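Local coordinates for protein chitinase A (Pteris ryukyuensis, PDB 4RL3) that probably hydrolyses glycosidic bonds in chitin, this chain being the family 18 catalytic domain of a longer fern chitinase, at residues 3-8 / 118-123; 33-38 / 105-110; 40-45 / 85-90; 124-129 / 160-165; 154-159 / 168-173. All coordinates share one frame; numbering follows the deposited sequence.

How the contacts relate
Contacts 1, 2 and 5 are buried and all rest on the strands of the one barrel sheet, whereas contact 3 lies on the surface and contact 4 is partly buried. Contact 1, 2 Å from the centre of the chain, is polar: residues of strands 3-8 and 118-123 meet inside the barrel. Contacts 2 and 5 pack strands 27-36 and 153-156 against helices 96-114 and 163-173 through aliphatic carbons alone. Contact 3 joins a loop to a small hairpin through a side-chain-to-backbone bond, and contact 4 a loop to the start of helix 163-173 through aromatic packing. Contacts 4 and 5 share that helix, and S155 of contact 5 bonds D120 of contact 1.

Contact 1 (3-8 / 118-123); sequences VFREYI and GIDIDY
The Y7 ring and the D120 carboxylate are turned 71° against each other, and D120 OD2 stands at the ring edge, near the ring plane, beside the phenol oxygen. The Y7 hydroxyl is the donor here, with OH 2.7 Å from D120 OD2, and it meets the carboxylate from above, 46° out of its plane. D120 OD1 is 3.5 Å from the same Y7 OH but at too poor an angle to bond. D120 already points at strand 3-8, and with chi1 at 174° its carboxylate extends away from its own N to meet Y7 OH. The R5 guanidinium carries a water at its edge, in plane. That water accepts from R5 NH2 at 2.8 Å and donates to I119 O at 2.9 Å, tying the two strands together a second time. R5 NH1 is 4.5 Å from D120 OD1, beyond a salt bridge. R5 NE bonds H29 ND1, and R5 NH1 bonds N181 OD1 and S155 OG. Replacing Y7 by phenylalanine would probably leave D120 OD2 without one of its donors and N181 ND2 without one of its partners. D120 OD2 is also bonded to S78 OG, while OD1 bonds S155 OG, a shell that should limit rotation of the carboxylate. The Y7 and D120 CA atoms are 10.2 Å apart, as befits strands facing each other across the barrel interior: 27-36 and 73-81 lie between 3-8 and 118-123 in the sheet, and 153-156 adjoins 118-123 on its other edge.

Contact 2 (33-38 / 105-110); sequences AFAIDY and SSLTSL
A35 directs its CB from strand 27-36 at helix 96-114, where two leucines one turn apart receive it with the same kind of branch. L110 comes closer, its CD2 lying 4.1 Å from A35 CB; CD2 of L107 is 4.4 Å from that methyl. The two leucines get there by different conformations. L110 has CG anti to the backbone N (chi1 -176°), which directs the side chain toward the strand. L107 has CG beside its N instead (chi1 -71°), so that a bond leaving the helix obliquely still carries its end toward A35. The 8.6 Å between the CA atoms of A35 and L107 leaves the A35 methyl and the leucine ends to meet between the backbones. On the outer face of the helix S109 folds back on its own turn: its OG donates to S105 O at 3.1 Å, and its backbone N reaches that oxygen from the opposite face of the carbonyl plane. Backbone bonds with S78 and G80 of strand 73-81 hold A35 in the sheet. A35, L107 and L110 thus meet by aliphatic fit and water exclusion, with no directional bond among them; nearby, D37 OD2 bonds W99 NE1, tying strand end to helix.

Contact 3 (40-45 / 85-90); sequences SAAAAT and SGSPVQ
S40 and S85 join two loops on the rim of a TIM barrel: 40-45 follows strand 27-36, while 85-90 holds the turn and second strand of a small beta hairpin, 83-84 paired antiparallel with 87-88. At the start of the first loop S40 offers its carbonyl, with S85 OG as donor 2.7 Å from S40 O. The hydroxyl comes in at a C=O...donor angle of 139°, tilted 20° from the carbonyl plane. S85 has OG beside its own backbone N and anti to its carbonyl carbon (chi1 -59°), which carries the oxygen toward S40. A41 turns its methyl away from the hairpin, and its N makes a weak bond to T39 OG1. A42 then takes positive phi and psi and turns its methyl toward the hairpin. Here the closest pair of CA atoms is found, A42 and S85, 6.4 Å apart. Next, A43 N bonds T39 OG1, the same hydroxyl that A41 N reaches weakly, while A44 lays its methyl on T92 and T45 pairs its backbone with D37. In the hairpin, S85 and G86 have backbone angles close to those of a type I' turn, and a beta carbon at G86 would collide with the carbonyl oxygen of S85. After the turn, S87 meets the A42 methyl, which also touches I84. The contact is van der Waals: A42 CB is 3.9 Å from S87 CB and 4.0 Å from S87 OG.

Contact 4 (124-129 / 160-165); sequences EHFDQV and DGVESQ
F126 receives Q165 over one ring face in a CH-pi contact: CG of Q165 stands 3.8 Å from the ring centroid, 12° off the ring normal. The amide follows the methylene across the same face, its plane 10° from that of the ring, and Q165 CD lies 3.6 Å from F126 CD2. The bend at chi2 of Q165 (83°) folds the amide down along the ring, the two side chains sliding past each other in opposite directions. Apolar packing comes at the ring edge, where V162 CG1 approaches in plane to 3.7 Å from F126 CE2. The same methyl lies 3.7 Å from E124 O, so V162 fills the angle between loop backbone and ring. Polar linkage is through water: one molecule donates to V129 O at 3.1 Å and accepts from Q165 NE2 at 3.0 Å, which may help to orient the amide. With alanine at F126, Q165 would probably lose the surface its amide lies on, and a gap would be likely beside V162 and F134, whose ring meets F126 edge-to-face. V162 occupies the N-cap position of helix 163-173. The loop starts with E124, which closes the family 18 DxxDxDxE motif that includes D120 and D122 and is probably the catalytic acid, as in relatives; its side chain is about 4 Å from a magnesium ion, and the arrangement belongs to the rim of the probable active site of a TIM barrel.

Contact 5 (154-159 / 168-173); sequences ASIAPF and ALFGQY
I156 at the end of strand 153-156 and F170 of helix 163-173 have CA atoms 8.2 Å apart, the closest CA pair of the two segments, in a beta-alpha-beta unit that goes on to strand 179-180. This is the repeating element of the TIM barrel, a parallel strand with the returning helix laid on its outer side. I156 points at the helix and forks between two residues. CG1 of I156 sits between the backbone N and the carbonyl carbon (chi1 54°), and from there the delta methyl reaches CB of F170, with CD1 and CB 4.1 Å apart. The two side chains cross at about a right angle, and the F170 side chain also touches V180 of the next strand. With chi1 176° L169 reaches out from the helix, and its CD2 meets the strand, the side chain sliding past that of I156 in the opposite direction. Around this packing, L169 also touches I138 of helix 131-147, and I156 rests on I121 of the neighbouring strand. Within these segments I156 alone makes the contact with the helix, and its shorter branch makes the tighter of its two contacts, CG2 of I156 against CD2 of L169 at 3.8 Å.

Contact 1 (3-8 / 118-123)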
# COMPACT_ATOMS: atom_id res chain seq x y z
N VAL A 3 7.70 -6.75 9.12
CA VAL A 3 7.40 -6.35 7.74
C VAL A 3 7.78 -4.89 7.48
O VAL A 3 7.42 -4.00 8.25
CB VAL A 3 5.91 -6.57 7.43
CG1 VAL A 3 5.53 -6.03 6.05
CG2 VAL A 3 5.57 -8.04 7.56
N PHE A 4 8.52 -4.65 6.41
CA PHE A 4 8.78 -3.29 5.97
C PHE A 4 8.28 -3.17 4.54
O PHE A 4 8.59 -4.03 3.72
CB PHE A 4 10.27 -2.94 6.02
CG PHE A 4 10.56 -1.60 5.44
CD1 PHE A 4 10.24 -0.45 6.15
CD2 PHE A 4 11.06 -1.47 4.15
CE1 PHE A 4 10.45 0.80 5.61
CE2 PHE A 4 11.26 -0.23 3.60
CZ PHE A 4 10.96 0.91 4.33
N ARG A 5 7.52 -2.12 4.25
CA ARG A 5 7.00 -1.91 2.89
C ARG A 5 7.28 -0.50 2.38
O ARG A 5 7.30 0.45 3.15
CB ARG A 5 5.50 -2.19 2.81
CG ARG A 5 5.02 -3.25 3.80
CD ARG A 5 3.55 -3.59 3.61
NE ARG A 5 3.33 -4.49 2.48
CZ ARG A 5 2.15 -4.68 1.89
NH1 ARG A 5 1.09 -4.00 2.27
NH2 ARG A 5 2.07 -5.53 0.87
N GLU A 6 7.52 -0.41 1.07
CA GLU A 6 7.92 0.83 0.41
C GLU A 6 7.08 1.01 -0.86
O GLU A 6 7.23 0.24 -1.82
CB GLU A 6 9.41 0.76 0.03
CG GLU A 6 9.99 2.03 -0.59
CD GLU A 6 10.45 3.05 0.42
OE1 GLU A 6 10.23 2.87 1.63
OE2 GLU A 6 11.04 4.06 -0.02
N TYR A 7 6.21 2.02 -0.87
CA TYR A 7 5.53 2.40 -2.12
C TYR A 7 6.53 2.99 -3.10
O TYR A 7 7.47 3.69 -2.69
CB TYR A 7 4.40 3.40 -1.87
CG TYR A 7 3.15 2.82 -1.24
CD1 TYR A 7 3.05 2.64 0.14
CD2 TYR A 7 2.06 2.45 -2.02
CE1 TYR A 7 1.91 2.12 0.72
CE2 TYR A 7 0.91 1.93 -1.45
CZ TYR A 7 0.84 1.75 -0.08
OH TYR A 7 -0.28 1.23 0.52
N ILE A 8 6.35 2.69 -4.39
CA ILE A 8 7.26 3.19 -5.42
C ILE A 8 6.61 3.25 -6.80
O ILE A 8 5.88 2.35 -7.20
CB ILE A 8 8.53 2.31 -5.47
CG1 ILE A 8 9.55 2.83 -6.50
CG2 ILE A 8 8.20 0.85 -5.76
CD1 ILE A 8 10.92 2.26 -6.32
N GLY A 118 1.23 -9.78 -4.78
CA GLY A 118 0.06 -9.32 -4.08
C GLY A 118 -0.46 -7.98 -4.52
O GLY A 118 0.10 -7.33 -5.41
N ILE A 119 -1.58 -7.59 -3.91
CA ILE A 119 -2.23 -6.32 -4.21
C ILE A 119 -2.55 -5.56 -2.94
O ILE A 119 -2.75 -6.14 -1.88
CB ILE A 119 -3.53 -6.51 -5.05
CG1 ILE A 119 -4.61 -7.29 -4.29
CG2 ILE A 119 -3.20 -7.20 -6.36
CD1 ILE A 119 -5.99 -7.21 -4.91
N ASP A 120 -2.59 -4.24 -3.08
CA ASP A 120 -2.91 -3.30 -2.01
C ASP A 120 -4.07 -2.45 -2.52
O ASP A 120 -4.03 -1.96 -3.65
CB ASP A 120 -1.68 -2.42 -1.74
CG ASP A 120 -1.96 -1.32 -0.75
OD1 ASP A 120 -2.23 -1.64 0.43
OD2 ASP A 120 -1.88 -0.14 -1.13
N ILE A 121 -5.08 -2.26 -1.67
CA ILE A 121 -6.27 -1.50 -2.04
C ILE A 121 -6.15 -0.06 -1.53
O ILE A 121 -6.14 0.18 -0.33
CB ILE A 121 -7.55 -2.14 -1.46
CG1 ILE A 121 -7.57 -3.66 -1.67
CG2 ILE A 121 -8.79 -1.48 -2.07
CD1 ILE A 121 -7.47 -4.16 -3.10
N ASP A 122 -6.09 0.90 -2.46
CA ASP A 122 -5.82 2.30 -2.11
C ASP A 122 -6.76 3.24 -2.86
O ASP A 122 -6.35 4.32 -3.28
CB ASP A 122 -4.35 2.65 -2.40
CG ASP A 122 -3.93 3.99 -1.82
OD1 ASP A 122 -4.47 4.40 -0.76
OD2 ASP A 122 -3.03 4.63 -2.43
N TYR A 123 -8.02 2.84 -2.99
CA TYR A 123 -9.04 3.78 -3.44
C TYR A 123 -9.41 4.74 -2.33
O TYR A 123 -9.42 4.36 -1.15
CB TYR A 123 -10.29 3.05 -3.89
CG TYR A 123 -10.14 2.31 -5.20
CD1 TYR A 123 -10.28 2.97 -6.41
CD2 TYR A 123 -9.88 0.95 -5.22
CE1 TYR A 123 -10.18 2.29 -7.61
CE2 TYR A 123 -9.75 0.25 -6.41
CZ TYR A 123 -9.89 0.92 -7.60
OH TYR A 123 -9.78 0.20 -8.78
O HOH W 1 -0.24 -6.35 -0.47

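Contact 2 (33-38 / 105-110)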
# COMPACT_ATOMS: atom_id res chain seq x y z
N ALA A 33 3.06 1.66 -7.36
CA ALA A 33 1.94 2.58 -7.29
C ALA A 33 1.85 3.31 -8.64
O ALA A 33 2.79 4.00 -8.99
CB ALA A 33 2.16 3.57 -6.15
N PHE A 34 0.77 3.18 -9.43
CA PHE A 34 -0.48 2.48 -9.13
C PHE A 34 -0.98 1.75 -10.39
O PHE A 34 -0.69 2.17 -11.52
CB PHE A 34 -1.57 3.49 -8.76
CG PHE A 34 -1.32 4.20 -7.46
CD1 PHE A 34 -1.63 3.57 -6.26
CD2 PHE A 34 -0.79 5.49 -7.43
CE1 PHE A 34 -1.41 4.20 -5.06
CE2 PHE A 34 -0.58 6.14 -6.22
CZ PHE A 34 -0.89 5.49 -5.04
N ALA A 35 -1.76 0.69 -10.19
CA ALA A 35 -2.61 0.16 -11.25
C ALA A 35 -3.97 0.82 -11.07
O ALA A 35 -4.46 0.93 -9.95
CB ALA A 35 -2.72 -1.36 -11.18
N ILE A 36 -4.56 1.29 -12.16
CA ILE A 36 -5.84 1.98 -12.09
C ILE A 36 -6.71 1.47 -13.23
O ILE A 36 -6.24 1.36 -14.37
CB ILE A 36 -5.68 3.51 -12.21
CG1 ILE A 36 -4.51 4.01 -11.34
CG2 ILE A 36 -6.98 4.21 -11.83
CD1 ILE A 36 -4.16 5.46 -11.53
N ASP A 37 -7.98 1.22 -12.92
CA ASP A 37 -8.96 0.78 -13.91
C ASP A 37 -9.59 1.99 -14.60
O ASP A 37 -10.81 2.19 -14.57
CB ASP A 37 -10.01 -0.15 -13.27
CG ASP A 37 -10.73 0.47 -12.06
OD1 ASP A 37 -10.10 1.20 -11.26
OD2 ASP A 37 -11.94 0.22 -11.91
N TYR A 38 -8.72 2.79 -15.21
CA TYR A 38 -9.09 3.98 -15.95
C TYR A 38 -8.19 4.10 -17.17
O TYR A 38 -7.06 3.62 -17.18
CB TYR A 38 -8.88 5.23 -15.10
CG TYR A 38 -10.07 5.65 -14.26
CD1 TYR A 38 -10.41 4.98 -13.08
CD2 TYR A 38 -10.84 6.74 -14.62
CE1 TYR A 38 -11.49 5.39 -12.31
CE2 TYR A 38 -11.92 7.15 -13.86
CZ TYR A 38 -12.25 6.47 -12.70
OH TYR A 38 -13.34 6.87 -11.94
N SER A 105 -9.23 -10.94 -13.55
CA SER A 105 -8.53 -11.37 -14.76
C SER A 105 -7.40 -10.41 -15.14
O SER A 105 -6.28 -10.84 -15.37
CB SER A 105 -9.49 -11.55 -15.94
OG SER A 105 -10.17 -10.35 -16.26
N SER A 106 -7.69 -9.11 -15.21
CA SER A 106 -6.66 -8.14 -15.57
C SER A 106 -5.52 -8.06 -14.56
O SER A 106 -4.36 -7.95 -14.95
CB SER A 106 -7.22 -6.76 -15.86
OG SER A 106 -7.73 -6.12 -14.71
N LEU A 107 -5.82 -8.16 -13.26
CA LEU A 107 -4.74 -8.15 -12.26
C LEU A 107 -3.98 -9.47 -12.25
O LEU A 107 -2.78 -9.48 -12.02
CB LEU A 107 -5.27 -7.77 -10.88
CG LEU A 107 -5.67 -6.30 -10.77
CD1 LEU A 107 -6.43 -6.04 -9.49
CD2 LEU A 107 -4.45 -5.39 -10.86
N THR A 108 -4.65 -10.59 -12.54
CA THR A 108 -3.93 -11.85 -12.65
C THR A 108 -2.92 -11.75 -13.79
O THR A 108 -1.75 -12.13 -13.63
CB THR A 108 -4.87 -13.04 -12.85
OG1 THR A 108 -5.66 -13.20 -11.66
CG2 THR A 108 -4.09 -14.33 -13.09
N SER A 109 -3.35 -11.22 -14.92
CA SER A 109 -2.44 -11.05 -16.05
C SER A 109 -1.25 -10.16 -15.69
O SER A 109 -0.12 -10.49 -16.02
CB SER A 109 -3.17 -10.45 -17.24
OG SER A 109 -4.20 -11.33 -17.67
N LEU A 110 -1.52 -9.06 -14.99
CA LEU A 110 -0.49 -8.11 -14.62
C LEU A 110 0.48 -8.71 -13.62
O LEU A 110 1.70 -8.54 -13.74
CB LEU A 110 -1.12 -6.84 -14.05
CG LEU A 110 -0.17 -5.69 -13.69
CD1 LEU A 110 0.46 -5.11 -14.95
CD2 LEU A 110 -0.93 -4.61 -12.93

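Contact 3 (40-45 / 85-90)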
# COMPACT_ATOMS: atom_id res chain seq x y z
N SER A 40 -6.10 6.73 -19.86
CA SER A 40 -5.30 7.94 -19.67
C SER A 40 -6.13 9.22 -19.84
O SER A 40 -5.72 10.28 -19.38
CB SER A 40 -4.11 7.95 -20.63
OG SER A 40 -4.55 7.96 -21.97
N ALA A 41 -7.29 9.11 -20.49
CA ALA A 41 -8.26 10.22 -20.55
C ALA A 41 -9.21 10.28 -19.35
O ALA A 41 -10.19 11.04 -19.35
CB ALA A 41 -9.06 10.14 -21.85
N ALA A 42 -8.92 9.48 -18.32
CA ALA A 42 -9.70 9.46 -17.07
C ALA A 42 -11.13 8.95 -17.26
O ALA A 42 -12.06 9.37 -16.56
CB ALA A 42 -9.68 10.82 -16.39
N ALA A 43 -11.29 8.00 -18.17
CA ALA A 43 -12.53 7.25 -18.31
C ALA A 43 -12.36 5.91 -17.58
O ALA A 43 -11.38 5.20 -17.82
CB ALA A 43 -12.82 7.00 -19.77
N ALA A 44 -13.31 5.57 -16.73
CA ALA A 44 -13.29 4.28 -16.03
C ALA A 44 -13.40 3.11 -17.02
O ALA A 44 -14.10 3.21 -18.03
CB ALA A 44 -14.42 4.22 -15.01
N THR A 45 -12.73 2.00 -16.71
CA THR A 45 -12.72 0.84 -17.60
C THR A 45 -13.51 -0.35 -17.05
O THR A 45 -13.44 -1.44 -17.62
CB THR A 45 -11.29 0.35 -17.85
OG1 THR A 45 -10.72 -0.06 -16.59
CG2 THR A 45 -10.44 1.45 -18.47
N SER A 85 -4.53 11.37 -14.44
CA SER A 85 -4.40 12.55 -15.30
C SER A 85 -5.08 13.76 -14.66
O SER A 85 -5.80 14.51 -15.32
CB SER A 85 -4.96 12.27 -16.69
OG SER A 85 -4.28 11.18 -17.30
N GLY A 86 -4.87 13.93 -13.35
CA GLY A 86 -5.43 15.06 -12.61
C GLY A 86 -6.85 14.95 -12.08
O GLY A 86 -7.28 15.77 -11.26
N SER A 87 -7.61 13.95 -12.55
CA SER A 87 -9.00 13.74 -12.14
C SER A 87 -9.03 12.73 -10.99
O SER A 87 -8.19 11.84 -10.95
CB SER A 87 -9.83 13.18 -13.29
OG SER A 87 -10.05 14.17 -14.30
N PRO A 88 -10.00 12.86 -10.06
CA PRO A 88 -10.09 11.89 -8.97
C PRO A 88 -10.41 10.47 -9.47
O PRO A 88 -11.27 10.28 -10.34
CB PRO A 88 -11.23 12.44 -8.10
CG PRO A 88 -11.30 13.89 -8.45
CD PRO A 88 -10.99 13.94 -9.90
N VAL A 89 -9.69 9.50 -8.92
CA VAL A 89 -9.96 8.10 -9.22
C VAL A 89 -11.19 7.68 -8.43
O VAL A 89 -11.09 7.18 -7.31
CB VAL A 89 -8.75 7.21 -8.89
CG1 VAL A 89 -9.07 5.74 -9.17
CG2 VAL A 89 -7.54 7.63 -9.71
N GLN A 90 -12.36 7.89 -9.03
CA GLN A 90 -13.62 7.49 -8.43
C GLN A 90 -13.81 6.00 -8.62
O GLN A 90 -13.78 5.51 -9.76
CB GLN A 90 -14.79 8.21 -9.12
CG GLN A 90 -14.85 9.70 -8.82
CD GLN A 90 -15.21 10.00 -7.39
OE1 GLN A 90 -15.62 9.11 -6.62
NE2 GLN A 90 -15.09 11.26 -7.00

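Contact 4 (124-129 / 160-165)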
# COMPACT_ATOMS: atom_id res chain seq x y z
N GLU A 124 -9.72 5.98 -2.69
CA GLU A 124 -10.14 6.96 -1.69
C GLU A 124 -11.34 7.82 -2.06
O GLU A 124 -11.81 8.60 -1.24
CB GLU A 124 -8.97 7.87 -1.32
CG GLU A 124 -8.61 8.87 -2.40
CD GLU A 124 -7.62 9.91 -1.91
OE1 GLU A 124 -6.45 9.82 -2.32
OE2 GLU A 124 -7.99 10.80 -1.10
N HIS A 125 -11.84 7.69 -3.29
CA HIS A 125 -12.98 8.48 -3.75
C HIS A 125 -14.15 7.57 -4.02
O HIS A 125 -14.06 6.66 -4.86
CB HIS A 125 -12.61 9.26 -5.01
CG HIS A 125 -11.41 10.12 -4.85
ND1 HIS A 125 -11.43 11.28 -4.11
CD2 HIS A 125 -10.14 9.98 -5.30
CE1 HIS A 125 -10.23 11.82 -4.12
NE2 HIS A 125 -9.43 11.06 -4.84
N PHE A 126 -15.24 7.83 -3.33
CA PHE A 126 -16.41 6.96 -3.34
C PHE A 126 -17.70 7.71 -3.63
O PHE A 126 -18.77 7.29 -3.21
CB PHE A 126 -16.50 6.24 -1.99
CG PHE A 126 -15.28 5.43 -1.68
CD1 PHE A 126 -15.04 4.28 -2.38
CD2 PHE A 126 -14.36 5.84 -0.73
CE1 PHE A 126 -13.92 3.51 -2.13
CE2 PHE A 126 -13.23 5.09 -0.48
CZ PHE A 126 -13.01 3.92 -1.18
N ASP A 127 -17.59 8.78 -4.40
CA ASP A 127 -18.75 9.63 -4.66
C ASP A 127 -19.70 9.04 -5.71
O ASP A 127 -20.81 9.56 -5.88
CB ASP A 127 -18.27 11.02 -5.08
CG ASP A 127 -17.32 11.63 -4.07
OD1 ASP A 127 -17.70 11.73 -2.89
OD2 ASP A 127 -16.17 11.99 -4.43
N GLN A 128 -19.27 7.98 -6.40
CA GLN A 128 -20.04 7.37 -7.49
C GLN A 128 -20.39 5.90 -7.23
O GLN A 128 -20.78 5.18 -8.15
CB GLN A 128 -19.26 7.49 -8.81
CG GLN A 128 -18.94 8.92 -9.22
CD GLN A 128 -18.16 9.03 -10.53
OE1 GLN A 128 -17.82 10.13 -10.94
NE2 GLN A 128 -17.88 7.90 -11.18
N VAL A 129 -20.25 5.47 -5.98
CA VAL A 129 -20.49 4.08 -5.61
C VAL A 129 -20.95 3.97 -4.16
O VAL A 129 -20.51 4.72 -3.30
CB VAL A 129 -19.22 3.23 -5.85
CG1 VAL A 129 -18.12 3.59 -4.86
CG2 VAL A 129 -19.55 1.74 -5.78
N ASP A 160 -8.58 7.96 8.09
CA ASP A 160 -9.85 8.18 8.80
C ASP A 160 -10.99 8.61 7.88
O ASP A 160 -12.14 8.21 8.08
CB ASP A 160 -9.68 9.19 9.94
CG ASP A 160 -8.90 8.62 11.12
OD1 ASP A 160 -8.76 7.38 11.24
OD2 ASP A 160 -8.43 9.43 11.95
N GLY A 161 -10.67 9.41 6.87
CA GLY A 161 -11.66 9.91 5.92
C GLY A 161 -12.39 8.85 5.13
O GLY A 161 -13.48 9.11 4.58
N VAL A 162 -11.81 7.65 5.07
CA VAL A 162 -12.44 6.50 4.40
C VAL A 162 -12.71 5.34 5.36
O VAL A 162 -12.79 4.18 4.96
CB VAL A 162 -11.62 6.07 3.17
CG1 VAL A 162 -11.62 7.18 2.13
CG2 VAL A 162 -10.19 5.68 3.54
N GLU A 163 -12.91 5.66 6.64
CA GLU A 163 -13.17 4.65 7.68
C GLU A 163 -14.39 3.79 7.41
O GLU A 163 -14.34 2.57 7.60
CB GLU A 163 -13.34 5.36 9.03
CG GLU A 163 -13.59 4.47 10.23
CD GLU A 163 -13.55 5.27 11.52
OE1 GLU A 163 -12.49 5.89 11.79
OE2 GLU A 163 -14.58 5.34 12.23
N SER A 164 -15.48 4.42 6.97
CA SER A 164 -16.72 3.69 6.71
C SER A 164 -16.50 2.55 5.70
O SER A 164 -16.95 1.42 5.91
CB SER A 164 -17.80 4.64 6.20
OG SER A 164 -19.02 3.95 6.07
N GLN A 165 -15.80 2.86 4.62
CA GLN A 165 -15.56 1.89 3.57
C GLN A 165 -14.60 0.79 4.01
O GLN A 165 -14.88 -0.40 3.84
CB GLN A 165 -14.99 2.56 2.32
CG GLN A 165 -16.01 3.41 1.57
CD GLN A 165 -16.21 4.81 2.12
OE1 GLN A 165 -15.46 5.30 2.98
NE2 GLN A 165 -17.24 5.48 1.61
O HOH W 2 -19.32 5.07 -0.50

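Contact 5 (154-159 / 168-173)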
# COMPACT_ATOMS: atom_id res chain seq x y z
N ALA A 154 -2.42 -9.69 0.57
CA ALA A 154 -3.39 -8.63 0.27
C ALA A 154 -3.37 -7.63 1.41
O ALA A 154 -3.29 -8.01 2.59
CB ALA A 154 -4.79 -9.20 0.06
N SER A 155 -3.45 -6.35 1.05
CA SER A 155 -3.49 -5.27 2.03
C SER A 155 -4.47 -4.19 1.62
O SER A 155 -4.91 -4.12 0.47
CB SER A 155 -2.10 -4.64 2.23
OG SER A 155 -1.55 -4.14 1.01
N ILE A 156 -4.82 -3.38 2.61
CA ILE A 156 -5.66 -2.20 2.41
C ILE A 156 -4.89 -1.01 2.94
O ILE A 156 -4.07 -1.16 3.84
CB ILE A 156 -7.04 -2.34 3.09
CG1 ILE A 156 -6.91 -2.68 4.57
CG2 ILE A 156 -7.86 -3.42 2.38
CD1 ILE A 156 -8.21 -2.51 5.33
N ALA A 157 -5.17 0.18 2.39
CA ALA A 157 -4.45 1.40 2.77
C ALA A 157 -5.39 2.52 3.25
O ALA A 157 -5.53 3.55 2.59
CB ALA A 157 -3.59 1.87 1.59
N PRO A 158 -6.05 2.32 4.40
CA PRO A 158 -7.06 3.28 4.83
C PRO A 158 -6.50 4.49 5.56
O PRO A 158 -5.33 4.52 5.95
CB PRO A 158 -7.91 2.48 5.80
CG PRO A 158 -6.94 1.51 6.40
CD PRO A 158 -6.01 1.14 5.28
N PHE A 159 -7.36 5.48 5.75
CA PHE A 159 -7.13 6.60 6.66
C PHE A 159 -8.51 7.01 7.18
O PHE A 159 -9.52 6.43 6.76
CB PHE A 159 -6.38 7.76 5.97
CG PHE A 159 -7.10 8.36 4.80
CD1 PHE A 159 -7.06 7.75 3.55
CD2 PHE A 159 -7.80 9.54 4.95
CE1 PHE A 159 -7.74 8.32 2.47
CE2 PHE A 159 -8.48 10.11 3.88
CZ PHE A 159 -8.45 9.50 2.64
N ALA A 168 -15.67 -1.61 7.04
CA ALA A 168 -16.65 -2.57 6.55
C ALA A 168 -15.94 -3.68 5.78
O ALA A 168 -16.22 -4.86 5.99
CB ALA A 168 -17.68 -1.88 5.66
N LEU A 169 -15.01 -3.29 4.91
CA LEU A 169 -14.24 -4.25 4.14
C LEU A 169 -13.42 -5.16 5.05
O LEU A 169 -13.48 -6.39 4.92
CB LEU A 169 -13.32 -3.52 3.16
CG LEU A 169 -12.34 -4.35 2.32
CD1 LEU A 169 -13.05 -5.45 1.52
CD2 LEU A 169 -11.52 -3.43 1.42
N PHE A 170 -12.66 -4.58 5.99
CA PHE A 170 -11.81 -5.40 6.85
C PHE A 170 -12.60 -6.33 7.77
O PHE A 170 -12.23 -7.48 7.96
CB PHE A 170 -10.87 -4.53 7.70
CG PHE A 170 -9.88 -5.34 8.49
CD1 PHE A 170 -8.73 -5.85 7.89
CD2 PHE A 170 -10.11 -5.63 9.82
CE1 PHE A 170 -7.83 -6.62 8.61
CE2 PHE A 170 -9.22 -6.41 10.53
CZ PHE A 170 -8.07 -6.90 9.94
N GLY A 171 -13.69 -5.81 8.35
CA GLY A 171 -14.49 -6.58 9.30
C GLY A 171 -15.12 -7.81 8.67
O GLY A 171 -15.41 -8.79 9.35
N GLN A 172 -15.31 -7.72 7.35
CA GLN A 172 -15.94 -8.76 6.54
C GLN A 172 -14.96 -9.77 5.93
O GLN A 172 -15.29 -10.94 5.76
CB GLN A 172 -16.72 -8.07 5.42
CG GLN A 172 -17.79 -8.92 4.78
CD GLN A 172 -18.78 -8.12 3.98
OE1 GLN A 172 -19.49 -8.68 3.13
NE2 GLN A 172 -18.85 -6.81 4.22
N TYR A 173 -13.75 -9.30 5.59
CA TYR A 173 -12.78 -10.09 4.82
C TYR A 173 -11.43 -10.18 5.53
O TYR A 173 -10.39 -10.39 4.90
CB TYR A 173 -12.63 -9.47 3.42
CG TYR A 173 -13.83 -9.69 2.56
CD1 TYR A 173 -14.00 -10.90 1.90
CD2 TYR A 173 -14.82 -8.73 2.43
CE1 TYR A 173 -15.12 -11.14 1.13
CE2 TYR A 173 -15.94 -8.96 1.66
CZ TYR A 173 -16.08 -10.17 1.01
OH TYR A 173 -17.18 -10.45 0.25